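Local coordinates for glutamate--LysW ligase ArgX (Sulfolobus tokodaii, PDB 3VPB), which probably joins the amino group of glutamate to the C-terminal glutamate of the carrier protein LysW, spending ATP, in arginine biosynthesis, at residues 102-108 against 162-168; 180-184 against 227-233; 2-8 against 27-33. All coordinates share one frame; numbering follows the deposited sequence.

Interaction 1 of 3, residues 102-108 against 162-168. With ADP (adenosine-5'-diphosphate), chain L.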
loop_
_atom_site.group_PDB
_atom_site.type_symbol
_atom_site.label_atom_id
_atom_site.label_comp_id
_atom_site.label_asym_id
_atom_site.label_seq_id
_atom_site.Cartn_x
_atom_site.Cartn_y
_atom_site.Cartn_z
ATOM N N PRO B 102 13.008 0.023 -27.234
ATOM C CA PRO B 102 12.367 1.309 -27.518
ATOM C C PRO B 102 13.163 2.474 -26.940
ATOM O O PRO B 102 13.788 2.334 -25.887
ATOM C CB PRO B 102 11.019 1.206 -26.787
ATOM C CG PRO B 102 10.790 -0.281 -26.617
ATOM C CD PRO B 102 12.179 -0.855 -26.401
ATOM N N ASP B 103 13.162 3.614 -27.627
ATOM C CA ASP B 103 13.867 4.796 -27.098
ATOM C C ASP B 103 13.286 5.148 -25.740
ATOM O O ASP B 103 12.095 5.416 -25.654
ATOM C CB ASP B 103 13.694 5.968 -28.054
ATOM C CG ASP B 103 14.547 5.838 -29.300
ATOM O OD1 ASP B 103 15.449 4.975 -29.339
ATOM O OD2 ASP B 103 14.332 6.637 -30.231
ATOM N N SER B 104 14.097 5.128 -24.678
ATOM C CA SER B 104 13.512 5.157 -23.323
ATOM C C SER B 104 14.233 6.137 -22.431
ATOM O O SER B 104 15.417 6.361 -22.605
ATOM C CB SER B 104 13.596 3.797 -22.654
ATOM O OG SER B 104 12.933 2.805 -23.387
ATOM N N ILE B 105 13.498 6.716 -21.484
ATOM C CA ILE B 105 14.072 7.600 -20.477
ATOM C C ILE B 105 13.523 7.131 -19.130
ATOM O O ILE B 105 12.349 6.780 -19.027
ATOM C CB ILE B 105 13.660 9.069 -20.694
ATOM C CG1 ILE B 105 14.065 9.564 -22.079
ATOM C CG2 ILE B 105 14.293 9.982 -19.624
ATOM C CD1 ILE B 105 13.485 10.959 -22.412
ATOM N N ILE B 106 14.377 7.092 -18.117
ATOM C CA ILE B 106 13.964 6.629 -16.798
ATOM C C ILE B 106 13.765 7.815 -15.872
ATOM O O ILE B 106 14.619 8.698 -15.799
ATOM C CB ILE B 106 15.004 5.646 -16.214
ATOM C CG1 ILE B 106 15.184 4.470 -17.170
ATOM C CG2 ILE B 106 14.602 5.163 -14.803
ATOM C CD1 ILE B 106 13.861 3.816 -17.690
ATOM N N ALA B 107 12.627 7.821 -15.181
ATOM C CA ALA B 107 12.274 8.905 -14.280
ATOM C C ALA B 107 11.960 8.323 -12.903
ATOM O O ALA B 107 11.055 7.487 -12.760
ATOM C CB ALA B 107 11.054 9.647 -14.828
ATOM N N LEU B 108 12.700 8.770 -11.889
ATOM C CA LEU B 108 12.609 8.135 -10.574
ATOM C C LEU B 108 11.885 8.969 -9.525
ATOM O O LEU B 108 12.081 8.770 -8.312
ATOM C CB LEU B 108 13.997 7.714 -10.078
ATOM C CG LEU B 108 14.755 6.817 -11.066
ATOM C CD1 LEU B 108 16.199 6.640 -10.636
ATOM C CD2 LEU B 108 14.080 5.411 -11.252
ATOM N N LYS B 162 7.014 3.132 -8.606
ATOM C CA LYS B 162 7.162 4.580 -8.728
ATOM C C LYS B 162 8.259 4.987 -9.720
ATOM O O LYS B 162 8.439 6.173 -10.003
ATOM C CB LYS B 162 7.435 5.196 -7.353
ATOM C CG LYS B 162 6.261 5.038 -6.372
ATOM C CD LYS B 162 6.606 5.546 -4.977
ATOM C CE LYS B 162 5.463 5.224 -4.005
ATOM N NZ LYS B 162 5.613 5.953 -2.713
ATOM N N ALA B 163 9.022 4.014 -10.218
ATOM C CA ALA B 163 10.013 4.285 -11.237
ATOM C C ALA B 163 9.284 4.265 -12.586
ATOM O O ALA B 163 8.517 3.348 -12.856
ATOM C CB ALA B 163 11.097 3.223 -11.215
ATOM N N HIS B 164 9.505 5.276 -13.412
ATOM C CA HIS B 164 8.809 5.375 -14.686
ATOM C C HIS B 164 9.754 5.059 -15.827
ATOM O O HIS B 164 10.783 5.730 -15.958
ATOM C CB HIS B 164 8.327 6.794 -14.935
ATOM C CG HIS B 164 7.351 7.312 -13.913
ATOM N ND1 HIS B 164 6.041 7.594 -14.223
ATOM C CD2 HIS B 164 7.522 7.684 -12.624
ATOM C CE1 HIS B 164 5.430 8.084 -13.158
ATOM N NE2 HIS B 164 6.303 8.134 -12.167
ATOM N N ILE B 165 9.346 4.125 -16.685
ATOM C CA ILE B 165 10.015 3.920 -17.975
ATOM C C ILE B 165 9.183 4.667 -19.013
ATOM O O ILE B 165 8.076 4.256 -19.327
ATOM C CB ILE B 165 10.115 2.445 -18.368
ATOM C CG1 ILE B 165 10.759 1.630 -17.229
ATOM C CG2 ILE B 165 10.926 2.305 -19.674
ATOM C CD1 ILE B 165 10.748 0.089 -17.487
ATOM N N VAL B 166 9.722 5.767 -19.514
ATOM C CA VAL B 166 9.002 6.641 -20.426
ATOM C C VAL B 166 9.574 6.400 -21.810
ATOM O O VAL B 166 10.738 6.698 -22.043
ATOM C CB VAL B 166 9.231 8.105 -20.032
ATOM C CG1 VAL B 166 8.549 9.058 -21.027
ATOM C CG2 VAL B 166 8.762 8.359 -18.563
ATOM N N GLN B 167 8.764 5.897 -22.740
ATOM C CA GLN B 167 9.354 5.489 -24.014
ATOM C C GLN B 167 8.497 5.782 -25.221
ATOM O O GLN B 167 7.305 6.093 -25.116
ATOM C CB GLN B 167 9.779 4.008 -23.993
ATOM C CG GLN B 167 8.849 3.082 -23.277
ATOM C CD GLN B 167 9.148 1.585 -23.444
ATOM O OE1 GLN B 167 8.237 0.847 -23.749
ATOM N NE2 GLN B 167 10.411 1.136 -23.211
ATOM N N GLU B 168 9.125 5.695 -26.372
ATOM C CA GLU B 168 8.413 5.912 -27.631
ATOM C C GLU B 168 7.317 4.869 -27.787
ATOM O O GLU B 168 7.462 3.724 -27.357
ATOM C CB GLU B 168 9.377 5.854 -28.821
ATOM C CG GLU B 168 10.097 4.551 -28.960
ATOM C CD GLU B 168 10.937 4.478 -30.233
ATOM O OE1 GLU B 168 10.478 4.985 -31.296
ATOM O OE2 GLU B 168 12.049 3.897 -30.171
HETATM P PB ADP L . 4.078 -6.578 -19.572
HETATM O O1B ADP L . 5.243 -7.173 -18.874
HETATM O O2B ADP L . 3.461 -7.419 -20.676
HETATM O O3B ADP L . 3.030 -5.970 -18.685
HETATM P PA ADP L . 4.953 -4.973 -21.832
HETATM O O1A ADP L . 6.050 -3.913 -21.829
HETATM O O2A ADP L . 5.066 -6.270 -22.601
HETATM O O3A ADP L . 4.673 -5.252 -20.273
HETATM O "O5'" ADP L . 3.624 -4.207 -22.309
HETATM C "C5'" ADP L . 2.360 -4.848 -22.486
HETATM C "C4'" ADP L . 1.771 -4.458 -23.829
HETATM O "O4'" ADP L . 1.743 -3.030 -23.924
HETATM C "C3'" ADP L . 2.672 -4.929 -24.975
HETATM O "O3'" ADP L . 2.299 -6.241 -25.414
HETATM C "C2'" ADP L . 2.410 -3.898 -26.047
HETATM O "O2'" ADP L . 1.200 -4.205 -26.753
HETATM C "C1'" ADP L . 2.162 -2.651 -25.240
HETATM N N9 ADP L . 3.397 -1.853 -25.121
HETATM C C8 ADP L . 4.261 -1.808 -24.074
HETATM N N7 ADP L . 5.226 -0.916 -24.343
HETATM C C5 ADP L . 4.976 -0.387 -25.558
HETATM C C6 ADP L . 5.620 0.587 -26.446
HETATM N N6 ADP L . 6.739 1.220 -26.046
HETATM N N1 ADP L . 5.008 0.891 -27.629
HETATM C C2 ADP L . 3.883 0.289 -28.033
HETATM N N3 ADP L . 3.265 -0.646 -27.267
HETATM C C4 ADP L . 3.777 -1.005 -26.059
#

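Interaction 2 of 3, residues 180-184 against 227-233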
loop_
_atom_site.group_PDB
_atom_site.type_symbol
_atom_site.label_atom_id
_atom_site.label_comp_id
_atom_site.label_asym_id
_atom_site.label_seq_id
_atom_site.Cartn_x
_atom_site.Cartn_y
_atom_site.Cartn_z
ATOM N N ILE B 180 9.472 -17.770 -27.766
ATOM C CA ILE B 180 9.931 -18.545 -26.629
ATOM C C ILE B 180 11.259 -19.170 -27.047
ATOM O O ILE B 180 11.414 -19.598 -28.195
ATOM C CB ILE B 180 8.939 -19.652 -26.243
ATOM C CG1 ILE B 180 7.678 -19.022 -25.622
ATOM C CG2 ILE B 180 9.591 -20.645 -25.217
ATOM C CD1 ILE B 180 6.621 -19.997 -25.085
ATOM N N ALA B 181 12.202 -19.194 -26.123
ATOM C CA ALA B 181 13.499 -19.830 -26.336
ATOM C C ALA B 181 13.754 -20.816 -25.194
ATOM O O ALA B 181 13.413 -20.550 -24.023
ATOM C CB ALA B 181 14.601 -18.795 -26.397
ATOM N N ILE B 182 14.312 -21.968 -25.547
ATOM C CA ILE B 182 14.715 -22.972 -24.577
ATOM C C ILE B 182 16.178 -23.273 -24.853
ATOM O O ILE B 182 16.543 -23.549 -26.004
ATOM C CB ILE B 182 13.850 -24.257 -24.693
ATOM C CG1 ILE B 182 12.401 -23.982 -24.276
ATOM C CG2 ILE B 182 14.409 -25.378 -23.849
ATOM C CD1 ILE B 182 11.495 -25.204 -24.448
ATOM N N GLY B 183 17.013 -23.190 -23.811
ATOM C CA GLY B 183 18.459 -23.407 -23.943
ATOM C C GLY B 183 19.133 -22.405 -24.865
ATOM O O GLY B 183 20.117 -22.739 -25.528
ATOM N N GLU B 184 18.597 -21.183 -24.912
ATOM C CA GLU B 184 19.080 -20.096 -25.805
ATOM C C GLU B 184 18.929 -20.381 -27.310
ATOM O O GLU B 184 19.610 -19.774 -28.144
ATOM C CB GLU B 184 20.495 -19.596 -25.442
ATOM C CG GLU B 184 20.660 -19.297 -23.955
ATOM C CD GLU B 184 22.021 -18.743 -23.561
ATOM O OE1 GLU B 184 22.889 -18.524 -24.433
ATOM O OE2 GLU B 184 22.227 -18.537 -22.348
ATOM N N SER B 227 20.671 -14.670 -25.307
ATOM C CA SER B 227 22.043 -14.997 -24.971
ATOM C C SER B 227 22.642 -13.941 -24.065
ATOM O O SER B 227 23.457 -14.262 -23.203
ATOM C CB SER B 227 22.891 -15.144 -26.227
ATOM O OG SER B 227 22.430 -16.236 -27.004
ATOM N N ILE B 228 22.247 -12.685 -24.259
ATOM C CA ILE B 228 22.731 -11.604 -23.400
ATOM C C ILE B 228 22.291 -11.825 -21.949
ATOM O O ILE B 228 23.074 -11.623 -21.018
ATOM C CB ILE B 228 22.259 -10.221 -23.921
ATOM C CG1 ILE B 228 23.063 -9.840 -25.167
ATOM C CG2 ILE B 228 22.436 -9.119 -22.862
ATOM C CD1 ILE B 228 22.326 -8.818 -26.029
ATOM N N VAL B 229 21.041 -12.244 -21.761
ATOM C CA VAL B 229 20.484 -12.364 -20.410
ATOM C C VAL B 229 20.657 -13.763 -19.816
ATOM O O VAL B 229 20.425 -13.962 -18.632
ATOM C CB VAL B 229 18.984 -11.940 -20.339
ATOM C CG1 VAL B 229 18.785 -10.520 -20.855
ATOM C CG2 VAL B 229 18.121 -12.921 -21.095
ATOM N N HIS B 230 21.051 -14.723 -20.653
ATOM C CA HIS B 230 21.306 -16.113 -20.251
ATOM C C HIS B 230 20.112 -16.929 -19.734
ATOM O O HIS B 230 20.280 -17.804 -18.891
ATOM C CB HIS B 230 22.499 -16.198 -19.287
ATOM C CG HIS B 230 23.790 -15.761 -19.904
ATOM N ND1 HIS B 230 24.413 -14.578 -19.572
ATOM C CD2 HIS B 230 24.563 -16.340 -20.853
ATOM C CE1 HIS B 230 25.517 -14.447 -20.283
ATOM N NE2 HIS B 230 25.638 -15.507 -21.062
ATOM N N GLY B 231 18.912 -16.657 -20.234
ATOM C CA GLY B 231 17.748 -17.450 -19.814
ATOM C C GLY B 231 17.717 -18.835 -20.444
ATOM O O GLY B 231 18.016 -18.982 -21.619
ATOM N N GLU B 232 17.369 -19.849 -19.664
ATOM C CA GLU B 232 17.178 -21.203 -20.179
ATOM C C GLU B 232 15.793 -21.501 -20.709
ATOM O O GLU B 232 15.629 -22.356 -21.578
ATOM C CB GLU B 232 17.541 -22.253 -19.115
ATOM C CG GLU B 232 18.940 -22.794 -19.316
ATOM C CD GLU B 232 19.246 -23.952 -18.397
ATOM O OE1 GLU B 232 19.176 -23.760 -17.167
ATOM O OE2 GLU B 232 19.570 -25.038 -18.921
ATOM N N PHE B 233 14.769 -20.835 -20.153
ATOM C CA PHE B 233 13.412 -21.031 -20.645
ATOM C C PHE B 233 12.709 -19.699 -20.463
ATOM O O PHE B 233 12.240 -19.391 -19.376
ATOM C CB PHE B 233 12.686 -22.165 -19.896
ATOM C CG PHE B 233 11.222 -22.323 -20.237
ATOM C CD1 PHE B 233 10.764 -22.229 -21.550
ATOM C CD2 PHE B 233 10.295 -22.604 -19.233
ATOM C CE1 PHE B 233 9.420 -22.406 -21.851
ATOM C CE2 PHE B 233 8.956 -22.775 -19.519
ATOM C CZ PHE B 233 8.498 -22.678 -20.822
HETATM O O HOH W 1 16.402 -19.868 -23.655
#

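Interaction 3 of 3, residues 2-8 against 27-33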
loop_
_atom_site.group_PDB
_atom_site.type_symbol
_atom_site.label_atom_id
_atom_site.label_comp_id
_atom_site.label_asym_id
_atom_site.label_seq_id
_atom_site.Cartn_x
_atom_site.Cartn_y
_atom_site.Cartn_z
ATOM N N ARG B 2 16.125 -36.258 -10.385
ATOM C CA ARG B 2 15.006 -35.908 -9.535
ATOM C C ARG B 2 14.743 -34.438 -9.760
ATOM O O ARG B 2 15.623 -33.606 -9.552
ATOM C CB ARG B 2 15.328 -36.176 -8.058
ATOM C CG ARG B 2 14.633 -37.381 -7.509
ATOM C CD ARG B 2 13.645 -37.009 -6.392
ATOM N NE ARG B 2 14.264 -37.273 -5.097
ATOM C CZ ARG B 2 13.666 -37.164 -3.911
ATOM N NH1 ARG B 2 12.393 -36.757 -3.805
ATOM N NH2 ARG B 2 14.361 -37.455 -2.815
ATOM N N VAL B 3 13.522 -34.134 -10.165
ATOM C CA VAL B 3 13.125 -32.781 -10.499
ATOM C C VAL B 3 12.140 -32.306 -9.448
ATOM O O VAL B 3 11.328 -33.074 -8.959
ATOM C CB VAL B 3 12.419 -32.749 -11.893
ATOM C CG1 VAL B 3 11.824 -31.358 -12.195
ATOM C CG2 VAL B 3 13.398 -33.177 -12.991
ATOM N N VAL B 4 12.235 -31.032 -9.081
ATOM C CA VAL B 4 11.170 -30.428 -8.280
ATOM C C VAL B 4 10.497 -29.334 -9.075
ATOM O O VAL B 4 11.160 -28.515 -9.694
ATOM C CB VAL B 4 11.656 -29.949 -6.863
ATOM C CG1 VAL B 4 12.696 -28.865 -6.950
ATOM C CG2 VAL B 4 10.440 -29.479 -6.004
ATOM N N LEU B 5 9.166 -29.328 -9.060
ATOM C CA LEU B 5 8.386 -28.318 -9.747
ATOM C C LEU B 5 7.857 -27.385 -8.660
ATOM O O LEU B 5 7.155 -27.829 -7.783
ATOM C CB LEU B 5 7.231 -28.990 -10.524
ATOM C CG LEU B 5 6.179 -28.145 -11.280
ATOM C CD1 LEU B 5 6.858 -27.288 -12.369
ATOM C CD2 LEU B 5 5.108 -29.065 -11.930
ATOM N N ILE B 6 8.278 -26.120 -8.704
ATOM C CA ILE B 6 8.021 -25.163 -7.649
ATOM C C ILE B 6 6.855 -24.299 -8.116
ATOM O O ILE B 6 6.924 -23.673 -9.170
ATOM C CB ILE B 6 9.277 -24.256 -7.423
ATOM C CG1 ILE B 6 10.474 -25.075 -6.922
ATOM C CG2 ILE B 6 8.948 -23.068 -6.490
ATOM C CD1 ILE B 6 10.249 -25.707 -5.513
ATOM N N VAL B 7 5.777 -24.253 -7.333
ATOM C CA VAL B 7 4.553 -23.596 -7.803
ATOM C C VAL B 7 3.934 -22.766 -6.669
ATOM O O VAL B 7 4.294 -22.950 -5.503
ATOM C CB VAL B 7 3.508 -24.652 -8.281
ATOM C CG1 VAL B 7 4.127 -25.579 -9.364
ATOM C CG2 VAL B 7 2.950 -25.484 -7.099
ATOM N N ASP B 8 3.051 -21.830 -7.012
ATOM C CA ASP B 8 2.164 -21.252 -5.996
ATOM C C ASP B 8 0.707 -21.406 -6.412
ATOM O O ASP B 8 -0.116 -21.981 -5.683
ATOM C CB ASP B 8 2.547 -19.804 -5.578
ATOM C CG ASP B 8 2.677 -18.826 -6.749
ATOM O OD1 ASP B 8 3.165 -17.676 -6.507
ATOM O OD2 ASP B 8 2.298 -19.151 -7.892
ATOM N N GLN B 27 11.197 -38.742 -12.462
ATOM C CA GLN B 27 10.811 -38.675 -11.047
ATOM C C GLN B 27 10.699 -37.205 -10.673
ATOM O O GLN B 27 11.626 -36.459 -10.893
ATOM C CB GLN B 27 11.899 -39.245 -10.134
ATOM C CG GLN B 27 12.447 -40.608 -10.457
ATOM C CD GLN B 27 13.665 -40.916 -9.580
ATOM O OE1 GLN B 27 14.758 -41.200 -10.080
ATOM N NE2 GLN B 27 13.482 -40.828 -8.259
ATOM N N TYR B 28 9.592 -36.780 -10.080
ATOM C CA TYR B 28 9.535 -35.377 -9.677
ATOM C C TYR B 28 8.603 -35.214 -8.461
ATOM O O TYR B 28 7.723 -36.032 -8.248
ATOM C CB TYR B 28 9.036 -34.507 -10.844
ATOM C CG TYR B 28 7.533 -34.636 -11.091
ATOM C CD1 TYR B 28 6.996 -35.746 -11.760
ATOM C CD2 TYR B 28 6.647 -33.660 -10.623
ATOM C CE1 TYR B 28 5.596 -35.856 -11.978
ATOM C CE2 TYR B 28 5.270 -33.772 -10.825
ATOM C CZ TYR B 28 4.757 -34.863 -11.487
ATOM O OH TYR B 28 3.400 -34.940 -11.681
ATOM N N ASP B 29 8.828 -34.167 -7.680
ATOM C CA ASP B 29 7.892 -33.743 -6.609
ATOM C C ASP B 29 7.412 -32.353 -6.957
ATOM O O ASP B 29 8.055 -31.638 -7.722
ATOM C CB ASP B 29 8.606 -33.652 -5.253
ATOM C CG ASP B 29 9.098 -35.001 -4.734
ATOM O OD1 ASP B 29 10.132 -35.014 -4.043
ATOM O OD2 ASP B 29 8.449 -36.027 -4.993
ATOM N N ILE B 30 6.298 -31.945 -6.363
ATOM C CA ILE B 30 5.843 -30.575 -6.483
ATOM C C ILE B 30 6.008 -29.996 -5.083
ATOM O O ILE B 30 5.597 -30.619 -4.098
ATOM C CB ILE B 30 4.348 -30.494 -6.887
ATOM C CG1 ILE B 30 4.131 -30.968 -8.329
ATOM C CG2 ILE B 30 3.800 -29.053 -6.671
ATOM C CD1 ILE B 30 2.710 -31.361 -8.705
ATOM N N ILE B 31 6.616 -28.820 -4.979
ATOM C CA ILE B 31 6.538 -28.077 -3.717
ATOM C C ILE B 31 5.768 -26.789 -3.975
ATOM O O ILE B 31 6.120 -26.011 -4.871
ATOM C CB ILE B 31 7.930 -27.708 -3.127
ATOM C CG1 ILE B 31 8.688 -28.970 -2.732
ATOM C CG2 ILE B 31 7.755 -26.814 -1.886
ATOM C CD1 ILE B 31 10.127 -28.725 -2.321
ATOM N N ASN B 32 4.697 -26.588 -3.214
ATOM C CA ASN B 32 3.958 -25.340 -3.303
ATOM C C ASN B 32 4.549 -24.328 -2.292
ATOM O O ASN B 32 4.382 -24.471 -1.068
ATOM C CB ASN B 32 2.458 -25.561 -3.036
ATOM C CG ASN B 32 1.653 -24.330 -3.355
ATOM O OD1 ASN B 32 1.981 -23.237 -2.890
ATOM N ND2 ASN B 32 0.631 -24.480 -4.180
ATOM N N VAL B 33 5.240 -23.313 -2.806
ATOM C CA VAL B 33 5.945 -22.353 -1.939
ATOM C C VAL B 33 5.028 -21.270 -1.373
ATOM O O VAL B 33 5.485 -20.432 -0.604
ATOM C CB VAL B 33 7.190 -21.751 -2.599
ATOM C CG1 VAL B 33 8.195 -22.899 -2.914
ATOM C CG2 VAL B 33 6.819 -21.029 -3.885
HETATM O O HOH W 2 10.236 -37.589 -6.357
#

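Interaction 1 of 3, residues 102-108 against 162-168
Gln167 and Ser104 face each other as a non-hydrogen-bonded pair of two antiparallel strands, and their side chains join where their backbones do not. NE2 of Gln167 gives a hydrogen bond to Ser104 OG at 3.0 Å. Ser104 OG in turn donates to Pro102 O at 2.7 Å, from above the carbonyl plane. The chain of Gln167 leaves CA in the crowded position (chi1 39°) and then runs extended, which carries the amide alongside the Pro102 ring. Its other end, OE1, accepts a hydrogen bond from N6 of ADP at 2.8 Å. The backbone O of Glu168 takes a second bond from the same N6. This part of the RimK-type ATP-grasp domain thus reads the amino group of adenine, and two bonds grip that nitrogen.

The middle of the contact is tight. Ile105 with Val166 and Ala107 with His164 form hydrogen-bonded pairs, and CD1 of Ile106 rests on CG1 of Ile165 at 3.8 Å. The Asp103 end is more open to solvent. There Glu168 OE2 accepts a hydrogen bond from Asp103 N at 2.8 Å, on its anti side. The two carboxylates come within 3.6 Å, OD2 of Asp103 to OE2 of Glu168. Lys244 makes a salt bridge to Glu168 and probably eases this repulsion.

Strand 104-107 is an outer strand of its sheet within the chain, but a strand of the second subunit pairs with it. Strand 124-127 flanks strand 164-168. Helix 87-96 packs on Ile106 and Ile165, and helix 110-120 on Ile105 and His164.

Interaction 2 of 3, residues 180-184 against 227-233
Phe233 swings its ring carbon CG away from the backbone N (chi1 173°), and this lays the ring beside Ile180 and Ile182. Ile182 keeps CG1 opposite its own carbonyl carbon (chi1 -67°), and that methylene reaches CD1 of Phe233 at 3.6 Å. Ile180 uses its other branch. Its CG2 meets CE1 of Phe233 at 3.8 Å, at the ring edge. The three side chains lie side by side and point the same way.

The backbones join at one point. Gly183 N donates to Glu232 O at 2.8 Å. Ile182 and Phe233 form the adjoining non-hydrogen-bonded antiparallel pair. Here strand 175-182 ends and strand 233-241 begins, neighbours in the five-stranded antiparallel sheet of the ATP-grasp domain. Gly183 and Glu184 both have positive phi, in the tight turn that leads to strand 185-193.

At the turn the contact becomes polar, and Glu184 is the most covered residue. A water accepts from Glu184 N and donates to Gly231 O at 2.7 Å, so it bridges the segments. The extended chain of Glu184 runs along the end of helix 216-229, and its CG passes Gly231 O at 3.5 Å. Its OE2 lies near CA of His230, the first residue past the helix, and approaches the imidazole at its edge, 3.5 Å from CD2. Carboxylate and ring are turned 46° apart. Ser227 O sits over the centre of one face of that ring. Ser227 OG bonds to Val223 O, one turn back in the helix. On the apolar side, Val268 and Leu272 of helix 268-280 pack against Phe233.

Interaction 3 of 3, residues 2-8 against 27-33
Val7 and Asn32 are paired near the end of two parallel strands, 2-7 and 27-32. With helix 12-23 between them they make a beta-alpha-beta unit of the preATP-grasp domain, a Rossmann-like fold. Regular backbone bonds join the strands, from Val3 N to Gln27 O through to Val33 N to Val7 O.

Asn32 can be followed outward. Its CB lies 4.0 Å from Val7 O and about as close to CG2 of Val7. CG, anti to the backbone N (chi1 -170°), is 3.7 Å from Val7 O, and the amide reaches on to Asp8. ND2 then donates to Asp8 O at 3.0 Å, tilted from the carbonyl plane. OD1 takes a hydrogen bond from Ala34 N. Replacing Asn32 by an alanine takes away the amide, which would probably leave Asp8 O and Ala34 N without these partners.

Apolar side chains also meet on both faces. CG2 of Val7 touches CG2 of Ile30 at 3.7 Å, and CG2 of Val4 touches CG1 of Ile31. Leu20 of the LysW chain packs on Ile30. At the other end Arg2 bends at chi2 and chi3, and its NH1 forms a salt bridge with Asp29 OD1 at 2.9 Å. Tyr47 also bonds to that oxygen. The guanidinium and carboxylate planes stand 90° apart.

The three contacts follow one another along the chain without nesting, interaction 3 first, and none touches another. Interactions 1 and 2 both belong to the ATP-grasp domain, with centres about 25 Å apart, and they approach the active site at different points. Interaction 1 touches the adenine of ADP directly. The side chain of Ile180 in interaction 2 is about 6 Å from the bound glutamate and about 12 Å from a magnesium ion. Interaction 3 lies in the preATP-grasp domain, with the side chain of Asp8 about 14 Å from that glutamate. Its nearest atoms are about 9 Å from interaction 2. Interactions 1 and 3 lie on opposite sides of the chain's centre, about 37 Å apart between centres.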